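PDB 4JHM: mandelate racemase / muconate lactonizing enzyme, C-terminal domain protein from Pseudovibrio sp. JE062, which is of unknown function but belongs to the enolase superfamily, joining a mandelate racemase-like N-terminal domain to a C-terminal TIM barrel. Local coordinates for residues A[80-85]-A[112-117]; A[159-164]-A[325-330]; A[296-301]-A[318-323]. One frame throughout, in Å; residues are numbered along the deposited sequence.

Contact 1. Residues A[80-85]-A[112-117]; sequences KNPLMT and WDIKGK
Thr85 and Lys115 make the one hydrogen bond of this contact, NZ of Lys115 giving to OG1 of Thr85 at 3.2 Å, the two side chains crossing at about a right angle. The lysine bends at chi3 (-69°), which carries CE close to the backbone: CE lies 3.3 Å from the carbonyl O of Leu83. The ammonium group is shared with another subunit, because NZ also gives to the carbonyls of Met125 and Gly128 of the second subunit. Two carbonyls and a hydroxyl around the buried ammonium would probably stabilise its charge.

Ring contacts come next. CG2 of Thr85 sits over the five-membered ring of Trp112, 3.8 Å from its centroid and only 7° off the normal, a CH-pi contact. OG1 of Thr85 lies above the same face toward the rim, nearest CZ2, while NE1 of the indole is bonded to Thr280 OG1.

The remaining packing is aliphatic. Leu83 lays CD2 against CB of Lys115 (3.8 Å) and, more loosely, against CG2 of Ile114. CB of Pro82 meets CD1 of Ile114 at 4.3 Å. Asn81 shapes the loop that carries Pro82 and Leu83: its OD1 accepts from Leu83 N at 3.0 Å in an Asx turn, within a type I beta turn running from Asn81 to Met84.

The arrangement joins helix 100-119 to the turn that leads into helix 85-92, a helix-to-loop packing within the N-terminal domain of the enolase superfamily, placed here at a subunit interface.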
loop_
_atom_site.group_PDB
_atom_site.type_symbol
_atom_site.label_atom_id
_atom_site.label_comp_id
_atom_site.label_asym_id
_atom_site.label_seq_id
_atom_site.Cartn_x
_atom_site.Cartn_y
_atom_site.Cartn_z
ATOM N N LYS A 80 -39.593 24.666 15.341
ATOM C CA LYS A 80 -38.366 24.834 14.563
ATOM C C LYS A 80 -38.603 25.710 13.329
ATOM O O LYS A 80 -39.743 25.902 12.898
ATOM C CB LYS A 80 -37.792 23.465 14.158
ATOM N N ASN A 81 -37.519 26.250 12.780
ATOM C CA ASN A 81 -37.583 27.071 11.577
ATOM C C ASN A 81 -37.161 26.264 10.354
ATOM O O ASN A 81 -35.992 25.925 10.205
ATOM C CB ASN A 81 -36.691 28.305 11.726
ATOM C CG ASN A 81 -36.785 29.246 10.537
ATOM O OD1 ASN A 81 -37.308 28.889 9.481
ATOM N ND2 ASN A 81 -36.272 30.456 10.704
ATOM N N PRO A 82 -38.117 25.966 9.461
ATOM C CA PRO A 82 -37.860 25.074 8.330
ATOM C C PRO A 82 -36.867 25.625 7.314
ATOM O O PRO A 82 -36.402 24.882 6.454
ATOM C CB PRO A 82 -39.242 24.928 7.684
ATOM C CG PRO A 82 -39.970 26.171 8.059
ATOM C CD PRO A 82 -39.484 26.515 9.436
ATOM N N LEU A 83 -36.554 26.912 7.404
ATOM C CA LEU A 83 -35.655 27.546 6.444
ATOM C C LEU A 83 -34.188 27.258 6.760
ATOM O O LEU A 83 -33.325 27.378 5.892
ATOM C CB LEU A 83 -35.897 29.056 6.410
ATOM C CG LEU A 83 -37.280 29.486 5.920
ATOM C CD1 LEU A 83 -37.483 30.969 6.173
ATOM C CD2 LEU A 83 -37.468 29.154 4.447
HETATM N N MSE A 84 -33.913 26.884 8.004
HETATM C CA MSE A 84 -32.565 26.514 8.420
HETATM C C MSE A 84 -32.413 25.035 8.225
HETATM O O MSE A 84 -32.395 24.274 9.191
HETATM C CB MSE A 84 -32.374 26.896 9.882
HETATM C CG MSE A 84 -32.736 28.360 10.105
HETATM SE SE MSE A 84 -31.394 29.504 9.222
HETATM C CE MSE A 84 -30.243 29.812 10.791
ATOM N N THR A 85 -32.289 24.626 6.963
ATOM C CA THR A 85 -32.337 23.212 6.569
ATOM C C THR A 85 -31.166 22.364 7.076
ATOM O O THR A 85 -31.290 21.145 7.205
ATOM C CB THR A 85 -32.395 23.064 5.033
ATOM O OG1 THR A 85 -31.263 23.712 4.440
ATOM C CG2 THR A 85 -33.665 23.672 4.478
ATOM N N TRP A 112 -36.946 22.229 2.311
ATOM C CA TRP A 112 -36.420 22.820 1.082
ATOM C C TRP A 112 -37.560 23.299 0.178
ATOM O O TRP A 112 -37.440 24.330 -0.481
ATOM C CB TRP A 112 -35.525 21.826 0.334
ATOM C CG TRP A 112 -34.102 21.801 0.820
ATOM C CD1 TRP A 112 -33.540 20.878 1.647
ATOM C CD2 TRP A 112 -33.065 22.742 0.505
ATOM N NE1 TRP A 112 -32.220 21.181 1.867
ATOM C CE2 TRP A 112 -31.904 22.321 1.180
ATOM C CE3 TRP A 112 -33.007 23.899 -0.280
ATOM C CZ2 TRP A 112 -30.696 23.014 1.094
ATOM C CZ3 TRP A 112 -31.809 24.589 -0.364
ATOM C CH2 TRP A 112 -30.671 24.144 0.320
ATOM N N ASP A 113 -38.659 22.550 0.157
ATOM C CA ASP A 113 -39.828 22.910 -0.645
ATOM C C ASP A 113 -40.399 24.263 -0.206
ATOM O O ASP A 113 -40.748 25.105 -1.038
ATOM C CB ASP A 113 -40.903 21.819 -0.531
ATOM C CG ASP A 113 -42.102 22.065 -1.442
ATOM O OD1 ASP A 113 -41.943 22.690 -2.515
ATOM O OD2 ASP A 113 -43.210 21.618 -1.085
ATOM N N ILE A 114 -40.491 24.455 1.109
ATOM C CA ILE A 114 -40.972 25.700 1.694
ATOM C C ILE A 114 -40.022 26.847 1.375
ATOM O O ILE A 114 -40.461 27.945 1.020
ATOM C CB ILE A 114 -41.124 25.559 3.220
ATOM C CG1 ILE A 114 -42.452 24.881 3.552
ATOM C CG2 ILE A 114 -41.047 26.912 3.908
ATOM C CD1 ILE A 114 -42.556 24.405 4.986
ATOM N N LYS A 115 -38.723 26.587 1.496
ATOM C CA LYS A 115 -37.700 27.591 1.211
ATOM C C LYS A 115 -37.745 28.020 -0.252
ATOM O O LYS A 115 -37.495 29.178 -0.569
ATOM C CB LYS A 115 -36.313 27.041 1.549
ATOM C CG LYS A 115 -35.165 27.988 1.235
ATOM C CD LYS A 115 -33.822 27.269 1.260
ATOM C CE LYS A 115 -33.426 26.847 2.666
ATOM N NZ LYS A 115 -32.067 26.233 2.705
ATOM N N GLY A 116 -38.062 27.085 -1.141
ATOM C CA GLY A 116 -38.181 27.399 -2.560
ATOM C C GLY A 116 -39.391 28.269 -2.835
ATOM O O GLY A 116 -39.315 29.252 -3.574
ATOM N N LYS A 117 -40.515 27.900 -2.230
ATOM C CA LYS A 117 -41.762 28.619 -2.418
ATOM C C LYS A 117 -41.672 30.044 -1.885
ATOM O O LYS A 117 -42.218 30.964 -2.489
ATOM C CB LYS A 117 -42.912 27.862 -1.750
ATOM C CG LYS A 117 -43.330 26.621 -2.525
ATOM C CD LYS A 117 -44.307 25.754 -1.745
ATOM C CE LYS A 117 -44.721 24.531 -2.546
ATOM N NZ LYS A 117 -45.526 23.573 -1.741
#

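Contact 2. Residues A[159-164]-A[325-330]; sequences HGFTAI and QFYPYE
His159, Phe161, Tyr327 and Tyr329 form an aromatic cluster in the TIM-barrel domain, bringing the turn between helix 149-159 and strand 163-167 against the chain that follows strand 323-326. Tyr327 is approached by two rings. Phe161 comes edge-to-face, its CE2 standing over the tyrosine ring 3.6 Å from CG, with centroids 5.2 Å apart and planes at 65°. His159 instead makes an offset stack with Tyr327, at 4.9 Å between centroids and 28° between planes. Here the phenol OH lies above the imidazole face, displaced toward the rim. CG of Tyr327 is anti to the backbone N (chi1 -170°), on a CB that points to the other segment.

Tyr329 meets the same two residues differently. It points tip to tip at His159, with NE2 of the imidazole lying at the edge of the phenol ring and in its plane, the two rings being oblique to one another. It also meets Phe161 tip to tip, CZ of the phenylalanine being 3.8 Å from OH of Tyr329. The OH has a further, weak hydrogen bond with Thr342 N. At the edge of Phe161, near its plane, the aliphatic part of Gln325 closes in, CG to CZ 4.0 Å, while NE2 of its amide bonds to Ile340 O. A cis peptide between Tyr327 and Pro328 bends the chain between the two tyrosines.

Cys156 of helix 149-159 packs against both Phe161 and Tyr327. Strand 133-139 lies between strands 163-167 and 323-326, pairing with each in parallel, and its Ser136 and Ala138 touch Phe161.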
loop_
_atom_site.group_PDB
_atom_site.type_symbol
_atom_site.label_atom_id
_atom_site.label_comp_id
_atom_site.label_asym_id
_atom_site.label_seq_id
_atom_site.Cartn_x
_atom_site.Cartn_y
_atom_site.Cartn_z
ATOM N N HIS A 159 -41.944 6.409 -27.726
ATOM C CA HIS A 159 -42.273 7.454 -26.763
ATOM C C HIS A 159 -41.175 8.502 -26.714
ATOM O O HIS A 159 -41.410 9.626 -26.275
ATOM C CB HIS A 159 -42.523 6.881 -25.366
ATOM C CG HIS A 159 -43.204 7.844 -24.439
ATOM N ND1 HIS A 159 -44.514 8.238 -24.609
ATOM C CD2 HIS A 159 -42.756 8.497 -23.342
ATOM C CE1 HIS A 159 -44.844 9.090 -23.655
ATOM N NE2 HIS A 159 -43.796 9.265 -22.873
ATOM N N GLY A 160 -39.978 8.131 -27.163
ATOM C CA GLY A 160 -38.874 9.081 -27.296
ATOM C C GLY A 160 -37.663 8.772 -26.436
ATOM O O GLY A 160 -36.651 9.467 -26.515
ATOM N N PHE A 161 -37.766 7.727 -25.618
ATOM C CA PHE A 161 -36.712 7.375 -24.675
ATOM C C PHE A 161 -35.396 7.066 -25.378
ATOM O O PHE A 161 -35.368 6.413 -26.419
ATOM C CB PHE A 161 -37.122 6.171 -23.826
ATOM C CG PHE A 161 -38.071 6.502 -22.704
ATOM C CD1 PHE A 161 -37.671 7.323 -21.660
ATOM C CD2 PHE A 161 -39.352 5.970 -22.679
ATOM C CE1 PHE A 161 -38.534 7.618 -20.622
ATOM C CE2 PHE A 161 -40.218 6.262 -21.643
ATOM C CZ PHE A 161 -39.806 7.087 -20.613
ATOM N N THR A 162 -34.309 7.529 -24.774
ATOM C CA THR A 162 -32.969 7.409 -25.337
ATOM C C THR A 162 -32.166 6.293 -24.670
ATOM O O THR A 162 -31.070 5.953 -25.113
ATOM C CB THR A 162 -32.209 8.728 -25.130
ATOM O OG1 THR A 162 -32.582 9.293 -23.859
ATOM C CG2 THR A 162 -32.543 9.711 -26.242
ATOM N N ALA A 163 -32.712 5.738 -23.594
ATOM C CA ALA A 163 -32.003 4.749 -22.798
ATOM C C ALA A 163 -32.992 3.906 -22.009
ATOM O O ALA A 163 -34.042 4.392 -21.591
ATOM C CB ALA A 163 -31.032 5.438 -21.855
ATOM N N ILE A 164 -32.650 2.640 -21.810
ATOM C CA ILE A 164 -33.504 1.735 -21.065
ATOM C C ILE A 164 -32.698 0.940 -20.046
ATOM O O ILE A 164 -31.721 0.279 -20.398
ATOM C CB ILE A 164 -34.207 0.748 -22.009
ATOM C CG1 ILE A 164 -35.082 1.509 -23.008
ATOM C CG2 ILE A 164 -35.035 -0.246 -21.208
ATOM C CD1 ILE A 164 -35.799 0.618 -23.999
ATOM N N GLN A 325 -36.779 7.278 -14.986
ATOM C CA GLN A 325 -38.206 7.418 -15.233
ATOM C C GLN A 325 -38.837 6.049 -15.415
ATOM O O GLN A 325 -38.661 5.407 -16.454
ATOM C CB GLN A 325 -38.452 8.256 -16.488
ATOM C CG GLN A 325 -39.920 8.390 -16.863
ATOM C CD GLN A 325 -40.648 9.393 -15.994
ATOM O OE1 GLN A 325 -41.377 9.026 -15.070
ATOM N NE2 GLN A 325 -40.443 10.669 -16.276
ATOM N N PHE A 326 -39.567 5.599 -14.402
ATOM C CA PHE A 326 -40.295 4.350 -14.519
ATOM C C PHE A 326 -41.440 4.526 -15.511
ATOM O O PHE A 326 -42.179 5.509 -15.459
ATOM C CB PHE A 326 -40.835 3.886 -13.169
ATOM C CG PHE A 326 -41.541 2.568 -13.239
ATOM C CD1 PHE A 326 -40.840 1.383 -13.074
ATOM C CD2 PHE A 326 -42.899 2.509 -13.502
ATOM C CE1 PHE A 326 -41.485 0.161 -13.153
ATOM C CE2 PHE A 326 -43.551 1.293 -13.583
ATOM C CZ PHE A 326 -42.843 0.116 -13.408
ATOM N N TYR A 327 -41.575 3.560 -16.413
ATOM C CA TYR A 327 -42.556 3.622 -17.488
ATOM C C TYR A 327 -43.294 2.286 -17.486
ATOM O O TYR A 327 -42.648 1.235 -17.505
ATOM C CB TYR A 327 -41.829 3.869 -18.818
ATOM C CG TYR A 327 -42.717 4.203 -19.996
ATOM C CD1 TYR A 327 -43.593 5.281 -19.950
ATOM C CD2 TYR A 327 -42.660 3.455 -21.168
ATOM C CE1 TYR A 327 -44.402 5.590 -21.027
ATOM C CE2 TYR A 327 -43.465 3.756 -22.252
ATOM C CZ TYR A 327 -44.333 4.823 -22.177
ATOM O OH TYR A 327 -45.136 5.129 -23.254
ATOM N N PRO A 328 -44.641 2.305 -17.439
ATOM C CA PRO A 328 -45.576 3.442 -17.478
ATOM C C PRO A 328 -45.488 4.372 -16.269
ATOM O O PRO A 328 -44.820 4.050 -15.289
ATOM C CB PRO A 328 -46.958 2.771 -17.508
ATOM C CG PRO A 328 -46.714 1.324 -17.770
ATOM C CD PRO A 328 -45.351 1.031 -17.240
ATOM N N TYR A 329 -46.175 5.512 -16.347
ATOM C CA TYR A 329 -46.116 6.529 -15.300
ATOM C C TYR A 329 -47.262 6.395 -14.311
ATOM O O TYR A 329 -47.071 6.501 -13.103
ATOM C CB TYR A 329 -46.213 7.934 -15.899
ATOM C CG TYR A 329 -45.383 8.189 -17.135
ATOM C CD1 TYR A 329 -43.998 8.108 -17.096
ATOM C CD2 TYR A 329 -45.987 8.558 -18.335
ATOM C CE1 TYR A 329 -43.239 8.361 -18.223
ATOM C CE2 TYR A 329 -45.236 8.811 -19.466
ATOM C CZ TYR A 329 -43.863 8.713 -19.405
ATOM O OH TYR A 329 -43.104 8.962 -20.522
ATOM N N GLU A 330 -48.455 6.175 -14.849
ATOM C CA GLU A 330 -49.709 6.319 -14.108
ATOM C C GLU A 330 -49.649 5.871 -12.647
ATOM O O GLU A 330 -50.113 6.585 -11.758
ATOM C CB GLU A 330 -50.834 5.574 -14.832
ATOM C CG GLU A 330 -51.234 6.189 -16.171
ATOM C CD GLU A 330 -50.280 5.847 -17.307
ATOM O OE1 GLU A 330 -50.645 6.079 -18.477
ATOM O OE2 GLU A 330 -49.168 5.344 -17.039
#

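Contact 3. Residues A[296-301]-A[318-323]; sequences LEIQSM and DNCNFF
Glu297 turns its carboxylate onto two successive backbone N-H groups of the facing segment. OE2 accepts from Asn321 N at 3.0 Å and OE1 from Phe322 N at 3.2 Å, each through its syn lone pair, so the amides enter the fork between the oxygens. Asn321 N also makes a weak second bond to OE1. A bend at chi2 (-54°) folds CD toward these donors, and OE1 lies near the plane of the Phe322 ring, at its edge. Two bonds, with a weak third, to successive amides would limit rotation of the carboxylate and probably favour its charged form.

Cys320 precedes the two gripped amides and turns its CB and SG to Leu296 O; SG, anti to the backbone N, also packs more loosely against CG1 of Ile298 (4.4 Å). Beside it the backbones join directly, Leu296 N giving to Asn319 O at 2.9 Å in a nearly straight bond (173°).

The two segments run in nearly the same direction, 16° apart, with helix 304-316 between them in sequence. Segment 318-323 leads into strand 323-326, which pairs in parallel with strand 133-139, and the Gln299 backbone bonds to Gln271; this is consistent with 296-301 occupying the penultimate strand position of the TIM barrel.

Further along, Ile298 crosses Phe323 obliquely, CD1 to CD2 4.0 Å. Ser300 comes over a face of the Phe323 ring instead: its OG stands 3.3 Å above the plane, offset toward the rim, and is 3.4 Å from CE2. Gln307 and Leu311 of helix 304-316 also touch the Phe323 side chain.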
loop_
_atom_site.group_PDB
_atom_site.type_symbol
_atom_site.label_atom_id
_atom_site.label_comp_id
_atom_site.label_asym_id
_atom_site.label_seq_id
_atom_site.Cartn_x
_atom_site.Cartn_y
_atom_site.Cartn_z
ATOM N N LEU A 296 -23.184 11.363 -10.238
ATOM C CA LEU A 296 -24.117 10.806 -9.283
ATOM C C LEU A 296 -25.410 10.499 -10.017
ATOM O O LEU A 296 -26.234 11.383 -10.217
ATOM C CB LEU A 296 -24.381 11.792 -8.141
ATOM C CG LEU A 296 -25.055 11.192 -6.896
ATOM C CD1 LEU A 296 -25.032 12.166 -5.729
ATOM C CD2 LEU A 296 -26.482 10.753 -7.178
ATOM N N GLU A 297 -25.585 9.250 -10.428
ATOM C CA GLU A 297 -26.797 8.847 -11.131
ATOM C C GLU A 297 -27.915 8.615 -10.126
ATOM O O GLU A 297 -27.892 7.644 -9.375
ATOM C CB GLU A 297 -26.541 7.584 -11.952
ATOM C CG GLU A 297 -25.441 7.753 -12.986
ATOM C CD GLU A 297 -25.674 8.931 -13.919
ATOM O OE1 GLU A 297 -26.844 9.197 -14.260
ATOM O OE2 GLU A 297 -24.684 9.583 -14.326
ATOM N N ILE A 298 -28.890 9.518 -10.116
ATOM C CA ILE A 298 -29.948 9.508 -9.112
ATOM C C ILE A 298 -30.855 8.298 -9.237
ATOM O O ILE A 298 -31.173 7.838 -10.333
ATOM C CB ILE A 298 -30.844 10.770 -9.191
ATOM C CG1 ILE A 298 -31.352 10.987 -10.620
ATOM C CG2 ILE A 298 -30.091 11.998 -8.701
ATOM C CD1 ILE A 298 -32.301 12.157 -10.768
ATOM N N GLN A 299 -31.266 7.787 -8.089
ATOM C CA GLN A 299 -32.317 6.805 -8.036
ATOM C C GLN A 299 -33.618 7.565 -7.835
ATOM O O GLN A 299 -34.034 7.819 -6.705
ATOM C CB GLN A 299 -32.067 5.836 -6.888
ATOM C CG GLN A 299 -33.244 4.942 -6.569
ATOM C CD GLN A 299 -32.805 3.587 -6.078
ATOM O OE1 GLN A 299 -33.123 3.185 -4.959
ATOM N NE2 GLN A 299 -32.056 2.876 -6.910
ATOM N N SER A 300 -34.245 7.951 -8.941
ATOM C CA SER A 300 -35.459 8.756 -8.886
ATOM C C SER A 300 -36.699 7.922 -9.166
ATOM O O SER A 300 -37.753 8.465 -9.453
ATOM C CB SER A 300 -35.381 9.903 -9.893
ATOM O OG SER A 300 -35.578 9.438 -11.218
HETATM N N MSE A 301 -36.571 6.602 -9.080
HETATM C CA MSE A 301 -37.713 5.712 -9.264
HETATM C C MSE A 301 -38.644 5.833 -8.092
HETATM O O MSE A 301 -38.252 5.606 -6.952
HETATM C CB MSE A 301 -37.225 4.274 -9.394
HETATM C CG MSE A 301 -38.110 3.297 -8.629
HETATM SE SE MSE A 301 -38.745 1.906 -9.863
HETATM C CE MSE A 301 -37.660 0.396 -9.200
ATOM N N ASP A 318 -23.913 19.302 -12.849
ATOM C CA ASP A 318 -23.671 18.729 -14.173
ATOM C C ASP A 318 -23.341 17.244 -14.106
ATOM O O ASP A 318 -23.621 16.503 -15.048
ATOM C CB ASP A 318 -22.521 19.454 -14.865
ATOM C CG ASP A 318 -22.891 20.852 -15.293
ATOM O OD1 ASP A 318 -23.920 21.001 -15.984
ATOM O OD2 ASP A 318 -22.149 21.799 -14.952
ATOM N N ASN A 319 -22.743 16.813 -12.997
ATOM C CA ASN A 319 -22.269 15.437 -12.871
ATOM C C ASN A 319 -23.394 14.438 -12.595
ATOM O O ASN A 319 -23.594 13.999 -11.466
ATOM C CB ASN A 319 -21.167 15.336 -11.808
ATOM C CG ASN A 319 -21.582 15.899 -10.458
ATOM O OD1 ASN A 319 -22.457 16.757 -10.360
ATOM N ND2 ASN A 319 -20.936 15.420 -9.404
ATOM N N CYS A 320 -24.120 14.098 -13.655
ATOM C CA CYS A 320 -25.194 13.104 -13.638
ATOM C C CYS A 320 -25.754 13.118 -15.051
ATOM O O CYS A 320 -26.002 14.187 -15.591
ATOM C CB CYS A 320 -26.290 13.451 -12.621
ATOM S SG CYS A 320 -27.826 12.478 -12.770
ATOM N N ASN A 321 -25.939 11.944 -15.650
ATOM C CA ASN A 321 -26.363 11.854 -17.049
ATOM C C ASN A 321 -27.850 11.617 -17.238
ATOM O O ASN A 321 -28.407 12.020 -18.254
ATOM C CB ASN A 321 -25.621 10.729 -17.772
ATOM C CG ASN A 321 -24.130 10.967 -17.863
ATOM O OD1 ASN A 321 -23.675 12.089 -18.071
ATOM N ND2 ASN A 321 -23.359 9.901 -17.723
ATOM N N PHE A 322 -28.499 10.955 -16.285
ATOM C CA PHE A 322 -29.900 10.574 -16.479
ATOM C C PHE A 322 -30.824 10.825 -15.288
ATOM O O PHE A 322 -30.389 10.989 -14.150
ATOM C CB PHE A 322 -30.001 9.094 -16.855
ATOM C CG PHE A 322 -29.253 8.727 -18.101
ATOM C CD1 PHE A 322 -29.811 8.949 -19.350
ATOM C CD2 PHE A 322 -27.998 8.140 -18.022
ATOM C CE1 PHE A 322 -29.125 8.607 -20.501
ATOM C CE2 PHE A 322 -27.307 7.793 -19.170
ATOM C CZ PHE A 322 -27.872 8.029 -20.411
ATOM N N PHE A 323 -32.116 10.844 -15.591
ATOM C CA PHE A 323 -33.179 10.872 -14.599
ATOM C C PHE A 323 -33.948 9.576 -14.766
ATOM O O PHE A 323 -34.451 9.289 -15.853
ATOM C CB PHE A 323 -34.108 12.065 -14.843
ATOM C CG PHE A 323 -35.453 11.936 -14.191
ATOM C CD1 PHE A 323 -36.504 11.329 -14.858
ATOM C CD2 PHE A 323 -35.676 12.437 -12.922
ATOM C CE1 PHE A 323 -37.751 11.216 -14.265
ATOM C CE2 PHE A 323 -36.921 12.327 -12.321
ATOM C CZ PHE A 323 -37.959 11.715 -12.993
#

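Contacts 2 and 3 belong to the barrel domain and lie side by side, their centres about 15 Å apart. Two packing contacts join them: CD1 of Phe326 is 3.9 Å from SE of Met301, and CB of Ala163 is 3.9 Å from CE1 of Phe322. Both also use the single strand 323-326, which contact 3 enters and contact 2 leaves. Contact 1 stands apart in the N-terminal domain, with its centre about 24 Å from that of contact 3 and about 32 Å from that of contact 2. Contacts 1 and 3 share a border with the second subunit, Asp318 bonding to Gln86 of that subunit, whereas no other chain touches contact 2.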